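Local coordinates for protein UV damage endonuclease (Sulfolobus acidocaldarius, PDB 3TC3) that probably cleaves damaged DNA as a metal-dependent endonuclease in DNA excision repair, recognising different lesions by flipping out dinucleotides, at residues 53-65 with 75-87. Sequence-based numbering, arbitrary orientation.
Sequences KVSSSNLLCLKNI and LFFRISSNTIPLA
Leu62, Thr83 and Phe77 bury the most surface where helix 48-71 packs on barrel strand 76-78 and the loop that follows it. Leu62 spreads its two methyls over two neighbours: CD1 meets the Phe77 ring obliquely, 3.5 Å from CE2, while CD2 reaches CD1 of Ile79. With CG of Phe77 anti to the backbone N (chi1 -166°), the ring lies against Leu62 and Ile65, and Ile65 lays CG2 over one face in a CH-pi contact, 4.1 Å from the centroid. Arg78, between Phe77 and Ile79, salt-bridges the manganese ligands Asp251 and Glu288. One turn before Leu62, Asn58 sends ND2 to Thr83 O in a nearly straight hydrogen bond (3.1 Å, 176°); the oxygen lies in the amide plane, although the donor stands above the carbonyl plane. Lys39 donates to Asn58 OD1, so both ends of the amide are engaged. Thr83 divides its branches: CG2 presses on Leu59 CD2 at 3.5 Å, a tight carbon pair, whereas OG1 donates to Ser80 O at 2.7 Å across a type I turn. Farther along, Val54 CG1 packs on Pro85 CG, and Ser55 OG, hydrogen-bonded to Val51 O, sits 3.3 Å from Pro85 CD. In this TIM barrel, apolar packing thus joins the outer helix to the strand, while one buried amide ties the loop to the helix at Thr83.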
loop_
_atom_site.group_PDB
_atom_site.type_symbol
_atom_site.label_atom_id
_atom_site.label_comp_id
_atom_site.label_asym_id
_atom_site.label_seq_id
_atom_site.Cartn_x
_atom_site.Cartn_y
_atom_site.Cartn_z
ATOM N N LYS A 53 -9.421 -18.236 -13.324
ATOM C CA LYS A 53 -9.371 -17.507 -14.558
ATOM C C LYS A 53 -9.047 -16.052 -14.317
ATOM O O LYS A 53 -8.215 -15.525 -15.028
ATOM C CB LYS A 53 -10.704 -17.615 -15.285
ATOM C CG LYS A 53 -10.753 -17.029 -16.667
ATOM C CD LYS A 53 -12.021 -17.564 -17.311
ATOM C CE LYS A 53 -12.824 -16.372 -17.832
ATOM N NZ LYS A 53 -12.365 -15.963 -19.195
ATOM N N VAL A 54 -9.698 -15.404 -13.362
ATOM C CA VAL A 54 -9.433 -13.972 -13.191
ATOM C C VAL A 54 -8.108 -13.783 -12.440
ATOM O O VAL A 54 -7.404 -12.878 -12.761
ATOM C CB VAL A 54 -10.629 -13.285 -12.525
ATOM C CG1 VAL A 54 -10.353 -11.778 -12.216
ATOM C CG2 VAL A 54 -11.882 -13.470 -13.381
ATOM N N SER A 55 -7.763 -14.681 -11.498
ATOM C CA SER A 55 -6.422 -14.609 -10.884
ATOM C C SER A 55 -5.299 -14.765 -11.917
ATOM O O SER A 55 -4.351 -13.984 -11.917
ATOM C CB SER A 55 -6.287 -15.651 -9.772
ATOM O OG SER A 55 -7.304 -15.523 -8.754
ATOM N N SER A 56 -5.409 -15.779 -12.806
ATOM C CA SER A 56 -4.422 -15.920 -13.824
ATOM C C SER A 56 -4.318 -14.672 -14.705
ATOM O O SER A 56 -3.206 -14.311 -15.082
ATOM C CB SER A 56 -4.684 -17.201 -14.663
ATOM O OG SER A 56 -4.453 -18.309 -13.829
ATOM N N SER A 57 -5.441 -14.082 -15.110
ATOM C CA SER A 57 -5.306 -12.969 -16.027
ATOM C C SER A 57 -4.729 -11.794 -15.238
ATOM O O SER A 57 -3.892 -11.053 -15.779
ATOM C CB SER A 57 -6.574 -12.510 -16.727
ATOM O OG SER A 57 -7.723 -12.393 -15.883
ATOM N N ASN A 58 -5.149 -11.630 -14.001
ATOM C CA ASN A 58 -4.555 -10.534 -13.223
ATOM C C ASN A 58 -3.050 -10.677 -13.094
ATOM O O ASN A 58 -2.302 -9.670 -13.157
ATOM C CB ASN A 58 -5.170 -10.449 -11.809
ATOM C CG ASN A 58 -6.576 -9.809 -11.754
ATOM O OD1 ASN A 58 -6.976 -9.008 -12.634
ATOM N ND2 ASN A 58 -7.268 -10.022 -10.623
ATOM N N LEU A 59 -2.611 -11.897 -12.809
ATOM C CA LEU A 59 -1.233 -12.128 -12.527
ATOM C C LEU A 59 -0.406 -11.953 -13.822
ATOM O O LEU A 59 0.737 -11.493 -13.780
ATOM C CB LEU A 59 -1.049 -13.485 -11.883
ATOM C CG LEU A 59 -1.560 -13.561 -10.425
ATOM C CD1 LEU A 59 -1.770 -15.022 -9.997
ATOM C CD2 LEU A 59 -0.532 -12.893 -9.494
ATOM N N LEU A 60 -0.901 -12.479 -14.957
ATOM C CA LEU A 60 -0.268 -12.206 -16.283
ATOM C C LEU A 60 -0.006 -10.719 -16.501
ATOM O O LEU A 60 1.100 -10.282 -16.918
ATOM C CB LEU A 60 -1.166 -12.709 -17.425
ATOM C CG LEU A 60 -0.518 -12.527 -18.836
ATOM C CD1 LEU A 60 -0.633 -13.802 -19.657
ATOM C CD2 LEU A 60 -0.888 -11.250 -19.718
ATOM N N CYS A 61 -1.050 -9.913 -16.249
ATOM C CA CYS A 61 -0.991 -8.470 -16.416
ATOM C C CYS A 61 -0.045 -7.888 -15.399
ATOM O O CYS A 61 0.758 -7.022 -15.749
ATOM C CB CYS A 61 -2.364 -7.941 -16.240
ATOM S SG CYS A 61 -3.398 -8.231 -17.759
ATOM N N LEU A 62 -0.100 -8.380 -14.147
ATOM C CA LEU A 62 0.928 -7.906 -13.153
ATOM C C LEU A 62 2.349 -8.140 -13.631
ATOM O O LEU A 62 3.158 -7.239 -13.504
ATOM C CB LEU A 62 0.675 -8.591 -11.775
ATOM C CG LEU A 62 1.685 -8.177 -10.660
ATOM C CD1 LEU A 62 1.758 -6.640 -10.329
ATOM C CD2 LEU A 62 1.350 -8.970 -9.391
ATOM N N LYS A 63 2.653 -9.327 -14.225
ATOM C CA LYS A 63 3.998 -9.560 -14.707
ATOM C C LYS A 63 4.310 -8.572 -15.810
ATOM O O LYS A 63 5.374 -7.990 -15.800
ATOM C CB LYS A 63 4.122 -10.992 -15.274
ATOM C CG LYS A 63 5.507 -11.325 -15.772
ATOM C CD LYS A 63 6.600 -11.442 -14.700
ATOM C CE LYS A 63 8.038 -11.605 -15.313
ATOM N NZ LYS A 63 8.244 -12.919 -16.081
ATOM N N ASN A 64 3.359 -8.353 -16.702
ATOM C CA ASN A 64 3.580 -7.389 -17.794
ATOM C C ASN A 64 3.816 -5.958 -17.272
ATOM O O ASN A 64 4.697 -5.256 -17.760
ATOM C CB ASN A 64 2.439 -7.430 -18.765
ATOM C CG ASN A 64 2.457 -8.698 -19.603
ATOM O OD1 ASN A 64 3.492 -9.396 -19.698
ATOM N ND2 ASN A 64 1.310 -9.042 -20.153
ATOM N N ILE A 65 3.038 -5.560 -16.255
ATOM C CA ILE A 65 3.274 -4.289 -15.648
ATOM C C ILE A 65 4.647 -4.138 -15.025
ATOM O O ILE A 65 5.285 -3.070 -15.162
ATOM C CB ILE A 65 2.124 -4.048 -14.551
ATOM C CG1 ILE A 65 0.772 -3.813 -15.200
ATOM C CG2 ILE A 65 2.535 -2.891 -13.562
ATOM C CD1 ILE A 65 -0.392 -3.687 -14.187
ATOM N N LEU A 75 10.466 1.553 -9.870
ATOM C CA LEU A 75 11.002 0.388 -9.116
ATOM C C LEU A 75 10.225 0.125 -7.820
ATOM O O LEU A 75 10.630 -0.673 -6.998
ATOM C CB LEU A 75 12.500 0.534 -8.817
ATOM C CG LEU A 75 13.461 0.540 -10.036
ATOM C CD1 LEU A 75 14.845 0.437 -9.561
ATOM C CD2 LEU A 75 13.094 -0.461 -11.008
ATOM N N PHE A 76 9.036 0.737 -7.718
ATOM C CA PHE A 76 8.137 0.504 -6.532
ATOM C C PHE A 76 6.731 0.254 -7.157
ATOM O O PHE A 76 6.342 0.840 -8.177
ATOM C CB PHE A 76 8.208 1.842 -5.683
ATOM C CG PHE A 76 7.460 1.836 -4.344
ATOM C CD1 PHE A 76 7.027 0.637 -3.690
ATOM C CD2 PHE A 76 7.305 3.102 -3.710
ATOM C CE1 PHE A 76 6.409 0.761 -2.418
ATOM C CE2 PHE A 76 6.660 3.245 -2.460
ATOM C CZ PHE A 76 6.221 2.024 -1.787
ATOM N N PHE A 77 5.955 -0.639 -6.533
ATOM C CA PHE A 77 4.587 -0.900 -7.020
ATOM C C PHE A 77 3.714 -1.328 -5.870
ATOM O O PHE A 77 4.171 -2.028 -4.969
ATOM C CB PHE A 77 4.616 -2.018 -8.092
ATOM C CG PHE A 77 3.327 -2.095 -8.854
ATOM C CD1 PHE A 77 2.932 -1.033 -9.726
ATOM C CD2 PHE A 77 2.450 -3.237 -8.717
ATOM C CE1 PHE A 77 1.642 -1.112 -10.337
ATOM C CE2 PHE A 77 1.208 -3.293 -9.397
ATOM C CZ PHE A 77 0.819 -2.209 -10.258
ATOM N N ARG A 78 2.452 -0.930 -5.939
ATOM C CA ARG A 78 1.422 -1.356 -4.951
ATOM C C ARG A 78 0.550 -2.397 -5.629
ATOM O O ARG A 78 -0.235 -2.080 -6.510
ATOM C CB ARG A 78 0.596 -0.215 -4.297
ATOM C CG ARG A 78 -0.314 -0.834 -3.138
ATOM C CD ARG A 78 -1.271 0.300 -2.575
ATOM N NE ARG A 78 -0.475 1.391 -1.939
ATOM C CZ ARG A 78 -1.040 2.597 -1.759
ATOM N NH1 ARG A 78 -2.302 2.812 -2.102
ATOM N NH2 ARG A 78 -0.374 3.536 -1.212
ATOM N N ILE A 79 0.740 -3.672 -5.275
ATOM C CA ILE A 79 -0.054 -4.769 -5.921
ATOM C C ILE A 79 -1.513 -4.682 -5.478
ATOM O O ILE A 79 -1.821 -4.461 -4.293
ATOM C CB ILE A 79 0.538 -6.105 -5.533
ATOM C CG1 ILE A 79 1.926 -6.226 -6.142
ATOM C CG2 ILE A 79 -0.380 -7.270 -6.020
ATOM C CD1 ILE A 79 2.682 -7.573 -5.746
ATOM N N SER A 80 -2.385 -4.830 -6.466
ATOM C CA SER A 80 -3.811 -4.747 -6.184
ATOM C C SER A 80 -4.307 -5.838 -5.207
ATOM O O SER A 80 -3.897 -7.016 -5.330
ATOM C CB SER A 80 -4.595 -4.939 -7.525
ATOM O OG SER A 80 -5.997 -5.035 -7.204
ATOM N N SER A 81 -5.155 -5.455 -4.284
ATOM C CA SER A 81 -5.830 -6.442 -3.360
ATOM C C SER A 81 -6.797 -7.308 -4.113
ATOM O O SER A 81 -7.210 -8.376 -3.598
ATOM C CB SER A 81 -6.505 -5.737 -2.193
ATOM O OG SER A 81 -5.525 -4.988 -1.500
ATOM N N ASN A 82 -7.157 -6.915 -5.344
ATOM C CA ASN A 82 -8.081 -7.804 -6.125
ATOM C C ASN A 82 -7.346 -8.909 -6.818
ATOM O O ASN A 82 -7.984 -9.733 -7.537
ATOM C CB ASN A 82 -8.823 -6.939 -7.181
ATOM C CG ASN A 82 -9.764 -6.017 -6.610
ATOM O OD1 ASN A 82 -10.242 -6.189 -5.487
ATOM N ND2 ASN A 82 -10.184 -5.019 -7.446
ATOM N N THR A 83 -6.018 -9.034 -6.667
ATOM C CA THR A 83 -5.202 -9.982 -7.470
ATOM C C THR A 83 -5.867 -11.375 -7.461
ATOM O O THR A 83 -6.071 -11.934 -8.553
ATOM C CB THR A 83 -3.765 -10.081 -6.939
ATOM O OG1 THR A 83 -3.151 -8.800 -7.246
ATOM C CG2 THR A 83 -2.960 -11.178 -7.647
ATOM N N ILE A 84 -6.144 -11.885 -6.266
ATOM C CA ILE A 84 -6.941 -13.159 -6.189
ATOM C C ILE A 84 -8.367 -12.752 -5.699
ATOM O O ILE A 84 -8.562 -12.456 -4.527
ATOM C CB ILE A 84 -6.367 -14.089 -5.149
ATOM C CG1 ILE A 84 -4.866 -14.295 -5.345
ATOM C CG2 ILE A 84 -7.215 -15.475 -5.176
ATOM C CD1 ILE A 84 -4.456 -14.960 -6.716
ATOM N N PRO A 85 -9.363 -12.659 -6.595
ATOM C CA PRO A 85 -10.652 -12.149 -6.170
ATOM C C PRO A 85 -11.361 -12.880 -5.059
ATOM O O PRO A 85 -11.431 -14.107 -5.206
ATOM C CB PRO A 85 -11.469 -12.208 -7.468
ATOM C CG PRO A 85 -10.517 -12.109 -8.533
ATOM C CD PRO A 85 -9.335 -12.987 -8.027
ATOM N N LEU A 86 -11.920 -12.170 -4.058
ATOM C CA LEU A 86 -12.685 -12.791 -2.974
ATOM C C LEU A 86 -11.893 -13.768 -2.100
ATOM O O LEU A 86 -12.471 -14.517 -1.304
ATOM C CB LEU A 86 -13.981 -13.503 -3.497
ATOM C CG LEU A 86 -14.928 -12.558 -4.234
ATOM C CD1 LEU A 86 -15.938 -13.494 -4.972
ATOM C CD2 LEU A 86 -15.582 -11.641 -3.155
ATOM N N ALA A 87 -10.549 -13.661 -2.133
ATOM C CA ALA A 87 -9.699 -14.626 -1.405
ATOM C C ALA A 87 -9.949 -14.764 0.081
ATOM O O ALA A 87 -9.718 -15.853 0.637
ATOM C CB ALA A 87 -8.199 -14.296 -1.628
#